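Local atomic coordinates of transcriptional regulator, PadR family (Bacillus cereus, PDB entry 4ESB), a protein that probably binds operator DNA through a winged helix-turn-helix domain and regulates transcription as a PadR-family protein. Residues G12-I17 with L50-E55. Residues are numbered along the deposited sequence; the frame is centred on the assembly and turned at random.
Sequences GCILYI and LRMQKE
Met52 reaches from helix 42-54 to Ile14 and Leu15 of helix 10-20, joining two helices in the core of the winged helix-turn-helix fold. By its place in the fold, helix 42-54 is probably the DNA-recognition helix, and strands 58-64 and 70-76 that follow it form the wing. Along the second segment, Arg51 has no contact with 12-17; its NH1 lies 2.8 Å from OE2 of Glu55, one turn later. This salt bridge includes a hydrogen bond that is weak, its N-H...O angle being 120°. Met52 makes every cross-helix contact of these segments. The CA atoms of Leu15 and Met52 are 9.2 Å apart, so the gap is spanned by side chains. With CG anti to the carbonyl carbon and SD anti to CA (chi2 178°), the thioether stretches outward before bending at chi3 (67°), which sets the terminal methyl against both partners. The Gln53 side chain touches Ile58, Lys72 and Tyr74 of the two long strands, while Glu55 ends the segment beyond the helix, its backbone O accepting a hydrogen bond from Lys79 NZ. The three touching residues are all buried and their contacts apolar; Ile58 also packs on Met52 and Leu15, and Leu32 of helix 25-34 on Ile14. Ile14 offers its CG2 branch, 3.9 Å from Met52 SD and 3.7 Å from Met52 CE. On Leu15 the CD2 branch makes the nearest approach, with Met52 CE 3.3 Å from Leu15 CD2 and 3.6 Å from Leu15 CG.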
ATOM      1  N   GLY A  12       3.850   9.213  -2.961  1.00 35.79           N
ATOM      2  CA  GLY A  12       5.253   8.841  -2.898  1.00 38.90           C
ATOM      3  C   GLY A  12       5.897   8.716  -4.264  1.00 40.75           C
ATOM      4  O   GLY A  12       7.053   9.092  -4.454  1.00 42.33           O
ATOM      5  N   CYS A  13       5.150   8.185  -5.225  1.00 44.28           N
ATOM      6  CA  CYS A  13       5.670   8.003  -6.577  1.00 36.13           C
ATOM      7  C   CYS A  13       5.763   9.343  -7.295  1.00 33.21           C
ATOM      8  O   CYS A  13       6.635   9.552  -8.134  1.00 34.87           O
ATOM      9  CB  CYS A  13       4.787   7.036  -7.364  1.00 38.56           C
ATOM     10  SG  CYS A  13       4.888   5.328  -6.773  1.00 41.95           S
ATOM     11  N   ILE A  14       4.852  10.247  -6.957  1.00 31.06           N
ATOM     12  CA  ILE A  14       4.905  11.612  -7.462  1.00 33.36           C
ATOM     13  C   ILE A  14       6.144  12.334  -6.930  1.00 44.55           C
ATOM     14  O   ILE A  14       6.824  13.040  -7.674  1.00 46.81           O
ATOM     15  CB  ILE A  14       3.633  12.398  -7.087  1.00 35.46           C
ATOM     16  CG1 ILE A  14       2.499  12.023  -8.041  1.00 34.18           C
ATOM     17  CG2 ILE A  14       3.889  13.903  -7.135  1.00 32.63           C
ATOM     18  CD1 ILE A  14       1.179  12.696  -7.738  1.00 37.19           C
ATOM     19  N   LEU A  15       6.441  12.156  -5.645  1.00 41.77           N
ATOM     20  CA  LEU A  15       7.637  12.755  -5.065  1.00 38.34           C
ATOM     21  C   LEU A  15       8.888  12.177  -5.714  1.00 41.68           C
ATOM     22  O   LEU A  15       9.833  12.911  -6.006  1.00 38.30           O
ATOM     23  CB  LEU A  15       7.696  12.536  -3.552  1.00 40.91           C
ATOM     24  CG  LEU A  15       6.698  13.313  -2.690  1.00 45.48           C
ATOM     25  CD1 LEU A  15       6.804  12.868  -1.240  1.00 37.01           C
ATOM     26  CD2 LEU A  15       6.929  14.811  -2.804  1.00 40.78           C
ATOM     27  N   TYR A  16       8.895  10.866  -5.943  1.00 36.61           N
ATOM     28  CA  TYR A  16      10.045  10.231  -6.575  1.00 33.36           C
ATOM     29  C   TYR A  16      10.312  10.847  -7.938  1.00 36.77           C
ATOM     30  O   TYR A  16      11.433  11.243  -8.246  1.00 47.81           O
ATOM     31  CB  TYR A  16       9.837   8.728  -6.743  1.00 31.03           C
ATOM     32  CG  TYR A  16      11.002   8.078  -7.449  1.00 41.29           C
ATOM     33  CD1 TYR A  16      12.198   7.847  -6.782  1.00 46.82           C
ATOM     34  CD2 TYR A  16      10.919   7.723  -8.789  1.00 46.88           C
ATOM     35  CE1 TYR A  16      13.274   7.267  -7.425  1.00 49.13           C
ATOM     36  CE2 TYR A  16      11.990   7.140  -9.440  1.00 42.54           C
ATOM     37  CZ  TYR A  16      13.164   6.916  -8.753  1.00 57.73           C
ATOM     38  OH  TYR A  16      14.232   6.338  -9.398  1.00 73.91           O
ATOM     39  N   ILE A  17       9.265  10.918  -8.752  1.00 47.22           N
ATOM     40  CA  ILE A  17       9.383  11.418 -10.114  1.00 38.05           C
ATOM     41  C   ILE A  17       9.859  12.865 -10.127  1.00 35.97           C
ATOM     42  O   ILE A  17      10.788  13.210 -10.858  1.00 39.03           O
ATOM     43  CB  ILE A  17       8.043  11.295 -10.865  1.00 38.74           C
ATOM     44  CG1 ILE A  17       7.810   9.838 -11.271  1.00 34.17           C
ATOM     45  CG2 ILE A  17       8.031  12.188 -12.098  1.00 35.04           C
ATOM     46  CD1 ILE A  17       6.364   9.498 -11.552  1.00 48.03           C
ATOM     47  N   LEU A  50      -2.223  20.275  -5.276  1.00 49.90           N
ATOM     48  CA  LEU A  50      -2.483  21.510  -4.545  1.00 50.57           C
ATOM     49  C   LEU A  50      -2.147  21.320  -3.076  1.00 49.95           C
ATOM     50  O   LEU A  50      -1.673  22.235  -2.405  1.00 50.55           O
ATOM     51  CB  LEU A  50      -3.952  21.913  -4.675  1.00 41.71           C
ATOM     52  CG  LEU A  50      -4.418  22.518  -6.000  1.00 51.91           C
ATOM     53  CD1 LEU A  50      -5.932  22.651  -5.999  1.00 35.85           C
ATOM     54  CD2 LEU A  50      -3.760  23.868  -6.239  1.00 34.68           C
ATOM     55  N   ARG A  51      -2.404  20.115  -2.584  1.00 45.37           N
ATOM     56  CA  ARG A  51      -2.218  19.803  -1.179  1.00 54.60           C
ATOM     57  C   ARG A  51      -0.745  19.556  -0.871  1.00 57.32           C
ATOM     58  O   ARG A  51      -0.237  20.007   0.154  1.00 65.52           O
ATOM     59  CB  ARG A  51      -3.062  18.583  -0.811  1.00 55.39           C
ATOM     60  CG  ARG A  51      -3.020  18.210   0.654  1.00 75.27           C
ATOM     61  CD  ARG A  51      -4.111  17.207   0.990  1.00 78.38           C
ATOM     62  NE  ARG A  51      -3.764  15.851   0.569  1.00 90.39           N
ATOM     63  CZ  ARG A  51      -2.992  15.022   1.268  1.00 94.23           C
ATOM     64  NH1 ARG A  51      -2.473  15.404   2.429  1.00 90.08           N
ATOM     65  NH2 ARG A  51      -2.733  13.809   0.803  1.00 76.56           N
ATOM     66  N   MET A  52      -0.057  18.856  -1.767  1.00 48.71           N
ATOM     67  CA  MET A  52       1.368  18.605  -1.598  1.00 45.93           C
ATOM     68  C   MET A  52       2.135  19.923  -1.581  1.00 54.41           C
ATOM     69  O   MET A  52       3.175  20.036  -0.932  1.00 46.93           O
ATOM     70  CB  MET A  52       1.892  17.693  -2.709  1.00 40.86           C
ATOM     71  CG  MET A  52       1.392  16.255  -2.614  1.00 47.40           C
ATOM     72  SD  MET A  52       1.961  15.205  -3.964  1.00 42.69           S
ATOM     73  CE  MET A  52       3.720  15.139  -3.632  1.00 44.04           C
ATOM     74  N   GLN A  53       1.612  20.922  -2.287  1.00 42.48           N
ATOM     75  CA  GLN A  53       2.198  22.256  -2.275  1.00 46.42           C
ATOM     76  C   GLN A  53       1.926  22.958  -0.953  1.00 58.01           C
ATOM     77  O   GLN A  53       2.808  23.597  -0.382  1.00 55.28           O
ATOM     78  CB  GLN A  53       1.626  23.102  -3.410  1.00 36.72           C
ATOM     79  CG  GLN A  53       2.254  22.851  -4.766  1.00 48.66           C
ATOM     80  CD  GLN A  53       1.529  23.582  -5.873  1.00 44.34           C
ATOM     81  OE1 GLN A  53       1.884  24.704  -6.229  1.00 47.32           O
ATOM     82  NE2 GLN A  53       0.497  22.950  -6.417  1.00 44.65           N
ATOM     83  N   LYS A  54       0.696  22.839  -0.469  1.00 60.41           N
ATOM     84  CA  LYS A  54       0.296  23.513   0.756  1.00 66.13           C
ATOM     85  C   LYS A  54       1.046  22.930   1.947  1.00 70.40           C
ATOM     86  O   LYS A  54       1.242  23.604   2.955  1.00 53.74           O
ATOM     87  CB  LYS A  54      -1.215  23.396   0.958  1.00 57.61           C
ATOM     88  CG  LYS A  54      -1.774  24.251   2.093  1.00 92.25           C
ATOM     89  CD  LYS A  54      -3.294  24.171   2.152  1.00 97.88           C
ATOM     90  CE  LYS A  54      -3.782  22.770   2.493  1.00111.33           C
ATOM     91  NZ  LYS A  54      -3.360  22.348   3.857  1.00104.88           N
ATOM     92  N   GLU A  55       1.471  21.677   1.824  1.00 58.50           N
ATOM     93  CA  GLU A  55       2.260  21.047   2.873  1.00 45.74           C
ATOM     94  C   GLU A  55       3.756  21.190   2.597  1.00 41.40           C
ATOM     95  O   GLU A  55       4.582  20.642   3.322  1.00 53.19           O
ATOM     96  CB  GLU A  55       1.887  19.574   3.004  1.00 45.15           C
ATOM     97  CG  GLU A  55       0.391  19.321   3.123  1.00 59.59           C
ATOM     98  CD  GLU A  55       0.076  17.847   3.241  1.00 80.66           C
ATOM     99  OE1 GLU A  55       0.955  17.031   2.896  1.00 76.24           O
ATOM    100  OE2 GLU A  55      -1.044  17.508   3.675  1.00 76.91           O
TER